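Local coordinates for UPF0053 protein HI0107 (Haemophilus influenzae, PDB 3LAE) that is of unknown function, its C-terminal transporter-associated domain, the part described here, belonging to a family that is tentatively assigned flavin adenine dinucleotide binding, at residues Met11-Ser16 against Arg36-Leu41; Trp28-Glu33 against Asp59-Thr64; Pro50-Ile55 against Ile65-Asp70. All blocks are in the same frame, centred on the assembly; numbering follows the deposited sequence.

Interaction 1 of 3, residues Met11-Ser16 against Arg36-Leu41. With PO4 (phosphate ion), chain C.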
loop_
_atom_site.group_PDB
_atom_site.type_symbol
_atom_site.label_atom_id
_atom_site.label_comp_id
_atom_site.label_asym_id
_atom_site.label_seq_id
_atom_site.Cartn_x
_atom_site.Cartn_y
_atom_site.Cartn_z
HETATM N N MSE A 11 5.383 -7.075 4.393
HETATM C CA MSE A 11 4.905 -7.383 3.048
HETATM C C MSE A 11 5.350 -6.279 2.112
HETATM O O MSE A 11 5.277 -5.116 2.481
HETATM C CB MSE A 11 3.370 -7.394 3.018
HETATM C CG MSE A 11 2.703 -8.438 3.869
HETATM SE SE MSE A 11 2.959 -10.216 3.142
HETATM C CE MSE A 11 2.940 -9.808 1.254
ATOM N N ILE A 12 5.776 -6.628 0.908
ATOM C CA ILE A 12 5.985 -5.642 -0.142
ATOM C C ILE A 12 4.812 -5.745 -1.095
ATOM O O ILE A 12 4.577 -6.806 -1.678
ATOM C CB ILE A 12 7.286 -5.882 -0.915
ATOM C CG1 ILE A 12 8.450 -6.004 0.062
ATOM C CG2 ILE A 12 7.533 -4.739 -1.899
ATOM C CD1 ILE A 12 8.463 -4.907 1.082
ATOM N N ILE A 13 4.076 -4.643 -1.223
ATOM C CA ILE A 13 2.857 -4.593 -2.020
ATOM C C ILE A 13 3.045 -3.648 -3.207
ATOM O O ILE A 13 3.724 -2.628 -3.086
ATOM C CB ILE A 13 1.686 -4.074 -1.164
ATOM C CG1 ILE A 13 1.585 -4.856 0.151
ATOM C CG2 ILE A 13 0.378 -4.146 -1.931
ATOM C CD1 ILE A 13 1.273 -6.323 -0.025
ATOM N N ASP A 14 2.465 -3.989 -4.355
ATOM C CA ASP A 14 2.445 -3.085 -5.492
ATOM C C ASP A 14 1.394 -2.010 -5.273
ATOM O O ASP A 14 0.335 -2.270 -4.698
ATOM C CB ASP A 14 2.020 -3.834 -6.751
ATOM C CG ASP A 14 3.056 -4.800 -7.251
ATOM O OD1 ASP A 14 4.252 -4.662 -6.916
ATOM O OD2 ASP A 14 2.647 -5.703 -8.012
ATOM N N GLY A 15 1.659 -0.814 -5.785
ATOM C CA GLY A 15 0.668 0.246 -5.765
ATOM C C GLY A 15 -0.623 -0.148 -6.461
ATOM O O GLY A 15 -1.710 0.307 -6.085
ATOM N N SER A 16 -0.515 -1.005 -7.475
ATOM C CA SER A 16 -1.681 -1.437 -8.246
ATOM C C SER A 16 -2.607 -2.380 -7.481
ATOM O O SER A 16 -3.700 -2.701 -7.959
ATOM C CB SER A 16 -1.229 -2.142 -9.514
ATOM O OG SER A 16 -0.508 -3.320 -9.182
ATOM N N ARG A 36 -9.673 2.706 -5.113
ATOM C CA ARG A 36 -9.747 1.331 -5.585
ATOM C C ARG A 36 -8.455 0.556 -5.301
ATOM O O ARG A 36 -8.489 -0.640 -5.025
ATOM C CB ARG A 36 -10.020 1.301 -7.087
ATOM C CG ARG A 36 -10.320 -0.089 -7.610
ATOM C CD ARG A 36 -10.512 -0.089 -9.122
ATOM N NE ARG A 36 -11.304 1.046 -9.565
ATOM C CZ ARG A 36 -12.628 1.090 -9.498
ATOM N NH1 ARG A 36 -13.294 0.057 -9.004
ATOM N NH2 ARG A 36 -13.282 2.167 -9.919
ATOM N N THR A 37 -7.319 1.239 -5.394
ATOM C CA THR A 37 -6.013 0.585 -5.266
ATOM C C THR A 37 -5.227 1.151 -4.092
ATOM O O THR A 37 -5.552 2.206 -3.543
ATOM C CB THR A 37 -5.148 0.841 -6.507
ATOM O OG1 THR A 37 -4.965 2.258 -6.628
ATOM C CG2 THR A 37 -5.800 0.292 -7.759
ATOM N N PHE A 38 -4.167 0.443 -3.717
ATOM C CA PHE A 38 -3.283 0.895 -2.655
ATOM C C PHE A 38 -2.654 2.248 -2.994
ATOM O O PHE A 38 -2.603 3.151 -2.155
ATOM C CB PHE A 38 -2.207 -0.176 -2.416
ATOM C CG PHE A 38 -1.499 -0.049 -1.100
ATOM C CD1 PHE A 38 -2.218 0.078 0.078
ATOM C CD2 PHE A 38 -0.126 -0.094 -1.034
ATOM C CE1 PHE A 38 -1.583 0.193 1.288
ATOM C CE2 PHE A 38 0.520 0.012 0.184
ATOM C CZ PHE A 38 -0.217 0.155 1.345
ATOM N N ASN A 39 -2.192 2.389 -4.233
ATOM C CA ASN A 39 -1.725 3.672 -4.740
ATOM C C ASN A 39 -2.785 4.756 -4.535
ATOM O O ASN A 39 -2.494 5.826 -4.014
ATOM C CB ASN A 39 -1.354 3.550 -6.222
ATOM C CG ASN A 39 -1.053 4.892 -6.861
ATOM O OD1 ASN A 39 -0.142 5.608 -6.433
ATOM N ND2 ASN A 39 -1.836 5.251 -7.882
ATOM N N GLY A 40 -4.019 4.489 -4.956
ATOM C CA GLY A 40 -5.076 5.484 -4.807
ATOM C C GLY A 40 -5.307 5.884 -3.350
ATOM O O GLY A 40 -5.472 7.060 -3.019
ATOM N N LEU A 41 -5.327 4.904 -2.463
ATOM C CA LEU A 41 -5.525 5.182 -1.038
ATOM C C LEU A 41 -4.422 6.092 -0.492
ATOM O O LEU A 41 -4.689 7.044 0.244
ATOM C CB LEU A 41 -5.542 3.868 -0.256
ATOM C CG LEU A 41 -5.780 3.955 1.245
ATOM C CD1 LEU A 41 -7.207 4.397 1.485
ATOM C CD2 LEU A 41 -5.478 2.619 1.915
HETATM P P PO4 C . -13.210 -3.299 -7.141
HETATM O O1 PO4 C . -12.280 -3.134 -8.318
HETATM O O2 PO4 C . -13.786 -4.697 -7.153
HETATM O O3 PO4 C . -12.495 -3.059 -5.843
HETATM O O4 PO4 C . -14.347 -2.319 -7.245
#

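Interaction 2 of 3, residues Trp28-Glu33 against Asp59-Thr64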
loop_
_atom_site.group_PDB
_atom_site.type_symbol
_atom_site.label_atom_id
_atom_site.label_comp_id
_atom_site.label_asym_id
_atom_site.label_seq_id
_atom_site.Cartn_x
_atom_site.Cartn_y
_atom_site.Cartn_z
ATOM N N TRP A 28 -7.080 -7.064 6.450
ATOM C CA TRP A 28 -6.774 -5.665 6.713
ATOM C C TRP A 28 -8.064 -4.870 6.676
ATOM O O TRP A 28 -9.121 -5.387 6.295
ATOM C CB TRP A 28 -5.776 -5.109 5.697
ATOM C CG TRP A 28 -4.380 -5.684 5.805
ATOM C CD1 TRP A 28 -3.870 -6.436 6.828
ATOM C CD2 TRP A 28 -3.323 -5.536 4.851
ATOM N NE1 TRP A 28 -2.559 -6.765 6.563
ATOM C CE2 TRP A 28 -2.199 -6.221 5.356
ATOM C CE3 TRP A 28 -3.212 -4.878 3.623
ATOM C CZ2 TRP A 28 -0.988 -6.280 4.669
ATOM C CZ3 TRP A 28 -2.011 -4.939 2.940
ATOM C CH2 TRP A 28 -0.917 -5.636 3.462
ATOM N N GLU A 29 -7.992 -3.601 7.055
ATOM C CA GLU A 29 -9.206 -2.807 7.091
ATOM C C GLU A 29 -9.002 -1.486 6.385
ATOM O O GLU A 29 -9.314 -0.417 6.904
ATOM C CB GLU A 29 -9.685 -2.642 8.527
ATOM C CG GLU A 29 -10.010 -3.990 9.154
ATOM C CD GLU A 29 -10.566 -3.880 10.549
ATOM O OE1 GLU A 29 -9.779 -3.603 11.473
ATOM O OE2 GLU A 29 -11.788 -4.078 10.718
ATOM N N LEU A 30 -8.474 -1.586 5.174
ATOM C CA LEU A 30 -8.268 -0.421 4.341
ATOM C C LEU A 30 -9.618 0.130 3.912
ATOM O O LEU A 30 -10.546 -0.629 3.628
ATOM C CB LEU A 30 -7.428 -0.793 3.122
ATOM C CG LEU A 30 -6.114 -1.460 3.536
ATOM C CD1 LEU A 30 -5.266 -1.808 2.343
ATOM C CD2 LEU A 30 -5.374 -0.524 4.489
ATOM N N ASP A 31 -9.720 1.453 3.896
ATOM C CA ASP A 31 -10.943 2.142 3.481
ATOM C C ASP A 31 -11.136 1.986 1.977
ATOM O O ASP A 31 -10.297 2.416 1.195
ATOM C CB ASP A 31 -10.813 3.620 3.839
ATOM C CG ASP A 31 -12.100 4.405 3.639
ATOM O OD1 ASP A 31 -13.048 3.911 2.994
ATOM O OD2 ASP A 31 -12.150 5.541 4.145
ATOM N N THR A 32 -12.237 1.364 1.577
ATOM C CA THR A 32 -12.481 1.099 0.160
ATOM C C THR A 32 -13.548 2.003 -0.445
ATOM O O THR A 32 -13.942 1.833 -1.597
ATOM C CB THR A 32 -12.934 -0.354 -0.068
ATOM O OG1 THR A 32 -14.161 -0.575 0.632
ATOM C CG2 THR A 32 -11.892 -1.334 0.444
ATOM N N GLU A 33 -14.015 2.970 0.327
ATOM C CA GLU A 33 -15.104 3.846 -0.104
ATOM C C GLU A 33 -14.751 4.721 -1.303
ATOM O O GLU A 33 -15.553 4.901 -2.218
ATOM C CB GLU A 33 -15.534 4.732 1.063
ATOM C CG GLU A 33 -16.700 5.660 0.781
ATOM C CD GLU A 33 -16.980 6.570 1.962
ATOM O OE1 GLU A 33 -17.119 7.790 1.757
ATOM O OE2 GLU A 33 -17.032 6.063 3.102
ATOM N N ASP A 59 -4.872 3.553 8.138
ATOM C CA ASP A 59 -5.842 2.471 8.289
ATOM C C ASP A 59 -5.258 1.205 8.908
ATOM O O ASP A 59 -5.500 0.102 8.418
ATOM C CB ASP A 59 -6.467 2.118 6.938
ATOM C CG ASP A 59 -7.293 3.246 6.367
ATOM O OD1 ASP A 59 -7.639 3.168 5.175
ATOM O OD2 ASP A 59 -7.589 4.217 7.100
ATOM N N GLY A 60 -4.483 1.365 9.975
ATOM C CA GLY A 60 -3.958 0.221 10.708
ATOM C C GLY A 60 -2.674 -0.354 10.144
ATOM O O GLY A 60 -2.191 -1.392 10.632
ATOM N N LEU A 61 -2.117 0.309 9.131
ATOM C CA LEU A 61 -0.867 -0.138 8.526
ATOM C C LEU A 61 0.246 0.896 8.664
ATOM O O LEU A 61 0.005 2.097 8.545
ATOM C CB LEU A 61 -1.068 -0.428 7.046
ATOM C CG LEU A 61 -2.128 -1.464 6.648
ATOM C CD1 LEU A 61 -2.109 -1.622 5.141
ATOM C CD2 LEU A 61 -1.878 -2.798 7.353
ATOM N N LEU A 62 1.459 0.406 8.897
ATOM C CA LEU A 62 2.657 1.234 8.878
ATOM C C LEU A 62 3.353 0.981 7.551
ATOM O O LEU A 62 3.809 -0.137 7.261
ATOM C CB LEU A 62 3.563 0.847 10.042
ATOM C CG LEU A 62 4.909 1.566 10.150
ATOM C CD1 LEU A 62 4.689 3.053 10.388
ATOM C CD2 LEU A 62 5.705 0.953 11.282
ATOM N N ILE A 63 3.424 2.024 6.738
ATOM C CA ILE A 63 3.785 1.888 5.341
ATOM C C ILE A 63 5.066 2.648 5.048
ATOM O O ILE A 63 5.230 3.786 5.485
ATOM C CB ILE A 63 2.660 2.481 4.465
ATOM C CG1 ILE A 63 1.345 1.732 4.699
ATOM C CG2 ILE A 63 3.048 2.455 3.000
ATOM C CD1 ILE A 63 0.116 2.489 4.168
ATOM N N THR A 64 5.972 2.017 4.309
ATOM C CA THR A 64 7.189 2.671 3.848
ATOM C C THR A 64 7.163 2.677 2.330
ATOM O O THR A 64 7.075 1.619 1.697
ATOM C CB THR A 64 8.457 1.929 4.337
ATOM O OG1 THR A 64 8.436 1.850 5.771
ATOM C CG2 THR A 64 9.730 2.671 3.903
HETATM O O HOH W 1 -5.751 -2.700 8.483
#

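Interaction 3 of 3, residues Pro50-Ile55 against Ile65-Asp70. With EDO (1,2-ethanediol), chain E.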
loop_
_atom_site.group_PDB
_atom_site.type_symbol
_atom_site.label_atom_id
_atom_site.label_comp_id
_atom_site.label_asym_id
_atom_site.label_seq_id
_atom_site.Cartn_x
_atom_site.Cartn_y
_atom_site.Cartn_z
ATOM N N PRO A 50 4.471 11.437 -2.550
ATOM C CA PRO A 50 5.471 11.200 -1.506
ATOM C C PRO A 50 6.790 10.681 -2.046
ATOM O O PRO A 50 6.817 9.938 -3.022
ATOM C CB PRO A 50 4.815 10.134 -0.639
ATOM C CG PRO A 50 3.899 9.416 -1.579
ATOM C CD PRO A 50 3.405 10.422 -2.552
ATOM N N ASP A 51 7.879 11.075 -1.400
ATOM C CA ASP A 51 9.185 10.583 -1.779
ATOM C C ASP A 51 9.330 9.136 -1.355
ATOM O O ASP A 51 8.709 8.681 -0.396
ATOM C CB ASP A 51 10.292 11.392 -1.101
ATOM C CG ASP A 51 10.319 12.833 -1.542
ATOM O OD1 ASP A 51 9.660 13.167 -2.550
ATOM O OD2 ASP A 51 11.011 13.630 -0.876
ATOM N N GLU A 52 10.164 8.413 -2.079
ATOM C CA GLU A 52 10.639 7.145 -1.578
ATOM C C GLU A 52 11.272 7.361 -0.210
ATOM O O GLU A 52 11.913 8.390 0.036
ATOM C CB GLU A 52 11.643 6.556 -2.558
ATOM C CG GLU A 52 10.980 6.227 -3.883
ATOM C CD GLU A 52 11.954 5.804 -4.961
ATOM O OE1 GLU A 52 13.188 5.788 -4.719
ATOM O OE2 GLU A 52 11.485 5.468 -6.063
ATOM N N GLY A 53 11.090 6.387 0.671
ATOM C CA GLY A 53 11.620 6.465 2.018
ATOM C C GLY A 53 10.642 7.023 3.032
ATOM O O GLY A 53 10.883 6.942 4.239
ATOM N N THR A 54 9.553 7.618 2.563
ATOM C CA THR A 54 8.507 8.136 3.448
ATOM C C THR A 54 7.851 7.012 4.238
ATOM O O THR A 54 7.496 5.988 3.659
ATOM C CB THR A 54 7.385 8.843 2.650
ATOM O OG1 THR A 54 7.933 9.935 1.904
ATOM C CG2 THR A 54 6.283 9.355 3.592
ATOM N N ILE A 55 7.670 7.210 5.541
ATOM C CA ILE A 55 6.981 6.266 6.401
ATOM C C ILE A 55 5.731 6.957 6.897
ATOM O O ILE A 55 5.785 8.086 7.402
ATOM C CB ILE A 55 7.853 5.850 7.601
ATOM C CG1 ILE A 55 9.080 5.076 7.121
ATOM C CG2 ILE A 55 7.053 5.010 8.597
ATOM C CD1 ILE A 55 10.128 4.884 8.204
ATOM N N ILE A 65 7.229 3.855 1.730
ATOM C CA ILE A 65 7.252 3.965 0.274
ATOM C C ILE A 65 8.616 3.516 -0.249
ATOM O O ILE A 65 9.646 4.107 0.097
ATOM C CB ILE A 65 6.965 5.413 -0.183
ATOM C CG1 ILE A 65 5.676 5.921 0.464
ATOM C CG2 ILE A 65 6.866 5.485 -1.695
ATOM C CD1 ILE A 65 4.459 5.092 0.107
ATOM N N LEU A 66 8.633 2.480 -1.088
ATOM C CA LEU A 66 9.890 1.953 -1.621
ATOM C C LEU A 66 10.229 2.445 -3.032
ATOM O O LEU A 66 11.400 2.665 -3.356
ATOM C CB LEU A 66 9.878 0.421 -1.630
ATOM C CG LEU A 66 9.683 -0.306 -0.315
ATOM C CD1 LEU A 66 9.737 -1.808 -0.552
ATOM C CD2 LEU A 66 10.753 0.131 0.705
ATOM N N GLU A 67 9.207 2.591 -3.874
ATOM C CA GLU A 67 9.421 2.936 -5.269
ATOM C C GLU A 67 8.287 3.819 -5.743
ATOM O O GLU A 67 7.115 3.465 -5.570
ATOM C CB GLU A 67 9.478 1.686 -6.166
ATOM C CG GLU A 67 9.905 2.029 -7.589
ATOM C CD GLU A 67 9.785 0.877 -8.573
ATOM O OE1 GLU A 67 9.583 -0.269 -8.128
ATOM O OE2 GLU A 67 9.884 1.131 -9.803
ATOM N N VAL A 68 8.644 4.965 -6.319
ATOM C CA VAL A 68 7.685 5.875 -6.942
ATOM C C VAL A 68 8.078 6.082 -8.397
ATOM O O VAL A 68 9.265 6.202 -8.709
ATOM C CB VAL A 68 7.675 7.249 -6.235
ATOM C CG1 VAL A 68 6.722 8.220 -6.930
ATOM C CG2 VAL A 68 7.307 7.098 -4.775
ATOM N N GLY A 69 7.096 6.146 -9.281
ATOM C CA GLY A 69 7.366 6.393 -10.681
ATOM C C GLY A 69 6.097 6.906 -11.311
ATOM O O GLY A 69 5.006 6.501 -10.921
ATOM N N ASP A 70 6.233 7.810 -12.271
ATOM C CA ASP A 70 5.086 8.397 -12.953
ATOM C C ASP A 70 4.085 8.951 -11.956
ATOM O O ASP A 70 2.877 8.813 -12.117
ATOM C CB ASP A 70 4.424 7.389 -13.889
ATOM C CG ASP A 70 5.000 7.435 -15.289
ATOM O OD1 ASP A 70 6.130 7.948 -15.446
ATOM O OD2 ASP A 70 4.327 6.964 -16.231
HETATM C C1 EDO E . 9.395 10.073 -13.099
HETATM O O1 EDO E . 8.406 9.297 -13.786
HETATM C C2 EDO E . 9.797 9.353 -11.819
HETATM O O2 EDO E . 10.319 8.061 -12.151
HETATM O O HOH W 2 14.109 3.823 -2.809
#

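Interaction 1 of 3, residues Met11-Ser16 against Arg36-Leu41
Gly15 O meets the first turn of helix 38-45 and takes a hydrogen bond from Asn39 N. The bond is 2.8 Å from Asn39 N to Gly15 O and nearly straight, at 165°. This is the tight part of the contact. Three side chains crowd the same oxygen: Asn39 CB lies 3.3 Å from Gly15 O, and Thr37 CB and Phe38 CB also touch it. Gly15 brings no side chain here. The backbones therefore come close, with Gly15 CA 4.3 Å from Asn39 CA.

Thr37 is the N-cap of the helix. Thr37 OG1 stands between the backbone N and the carbonyl carbon (chi1 60°) and accepts from Gly40 N at 2.9 Å. This cap finishes the start of the helix. The bond from Asn39 N to Gly15 O joins that helix, packed on one face of the antiparallel sheet, to the end of strand 11-14, which lies between strands 3-5 and 72-80.

Contacts are looser on both flanks. Ile13 CG2 reaches Phe38 CD2 at 4.2 Å, with the two side chains crossing at about a right angle. The Phe38 side chain also touches Ala76 of strand 72-80. On the exposed flank, Thr37 CG2 lies 3.7 Å from Ser16 O. Ser16 OG turns to Ser1, and Asn39 OD1 is held by Ile73 N. Arg36 makes a weak hydrogen bond to a phosphate, probably from the crystallisation liquor.

Interaction 2 of 3, residues Trp28-Glu33 against Asp59-Thr64
Leu61 puts both of its methyl groups against Trp28. Leu61 CD2 sits over the five-membered ring, 3.9 Å from the ring centroid of Trp28 and only 6° off the normal. This is a CH-pi contact. Leu61 CD1 lies over the same face near the CE3 rim, 3.8 Å from Trp28 CE3. The two side chains cross at about a right angle. Leu30 CD2 meets Leu61 CD1 at 3.5 Å on the same side of the indole plane, clear of the ring. Leu30 CD2 also touches Asp59 CB.

The polar contact lies next to this apolar group. Asp31 N donates to Asp59 OD1 at 3.0 Å. The N-H is well aligned, at 165°, but meets the oxygen from above the carboxylate plane. A water adds a backbone link, accepting from Glu29 N and donating to Asp59 O.

These contacts tie the loop between helices 19-26 and 38-45 to the hairpin turn between antiparallel strands 55-58 and 61-69. Asp59 and Gly60, both at positive phi, fit the middle of a type I' turn, common in two-residue beta hairpins. The Gly60 angles by themselves call for glycine.

Further out, Asp31 OD1 accepts from Glu33 N at 3.0 Å, which forms an Asx turn. Asn23 ND2 of helix 19-26 binds Leu30 O. Val78 and Lys80 of strand 72-80 touch both Trp28 and Leu61, while Leu41 of helix 38-45 packs on Leu30 and Asp59.

Interaction 3 of 3, residues Pro50-Ile55 against Ile65-Asp70
Glu52 reaches over the backbone of strand 61-69 and ends at Val68 N. Its CG is anti to the carbonyl carbon (chi1 -65°), and the chain runs extended beyond that atom. Glu52 OE2 accepts from Val68 N at 2.9 Å, through its anti lone pair and in a nearly straight bond of 169°. The other oxygen, OE1, is linked to Leu66 O by a water that donates to both.

Val68 meets this chain from the strand side. Val68 CG2, anti to the carbonyl carbon, lies 3.9 Å from Glu52 CG. Val68 CG2 is also 3.4 Å from Pro50 O. The two contacts lie in directions about a right angle apart.

Ile65 points its side chain toward the loop. Ile65 CG1 lies beside Thr54, 4.0 Å from Thr54 CB, and more loosely faces Pro50 CG. CG2 takes the other branch, toward Asp51 O and Glu52 CA. Two backbone bonds hold Ile65 in place: Gly53 N donates to Ile65 O at 2.8 Å, and Ile65 N donates to Thr54 O at 2.9 Å.

Thr54 OG1 turns back within the loop and donates to Asp51 O at 2.7 Å. Thr54 N reaches that oxygen from the same face of its plane. The CB atoms of Leu66 and Glu67 point away from the loop.

The loop contains a type II beta turn from Asp51 to Thr54, with Gly53 at positive phi. It leads into edge strand 55-58 of an antiparallel sheet. It lies against a classic beta bulge, in which Leu66 and Glu67 both face Gln75 of strand 72-80.

How the interactions relate
All three contacts reach one antiparallel sheet. Interactions 1 and 2 have centres about 10 Å apart and meet through helix 38-45. Phe38 CZ lies 3.7 Å from Ile63 CD1, and Leu41 CD1 lies 3.7 Å from Asp31 O. Interactions 2 and 3 share strand 61-69. Their centres are about 17 Å apart, on opposite sides of the chain centre, yet Leu62 CD1 touches Ile55 CG2 at 3.6 Å. Interaction 3 also meets interaction 1 where Ile12 CD1 packs on Leu66 CD1 at 3.7 Å. No functional site is known at these contacts. The phosphate near interaction 1 and the ethanediol at Asp70 in interaction 3 do not define one.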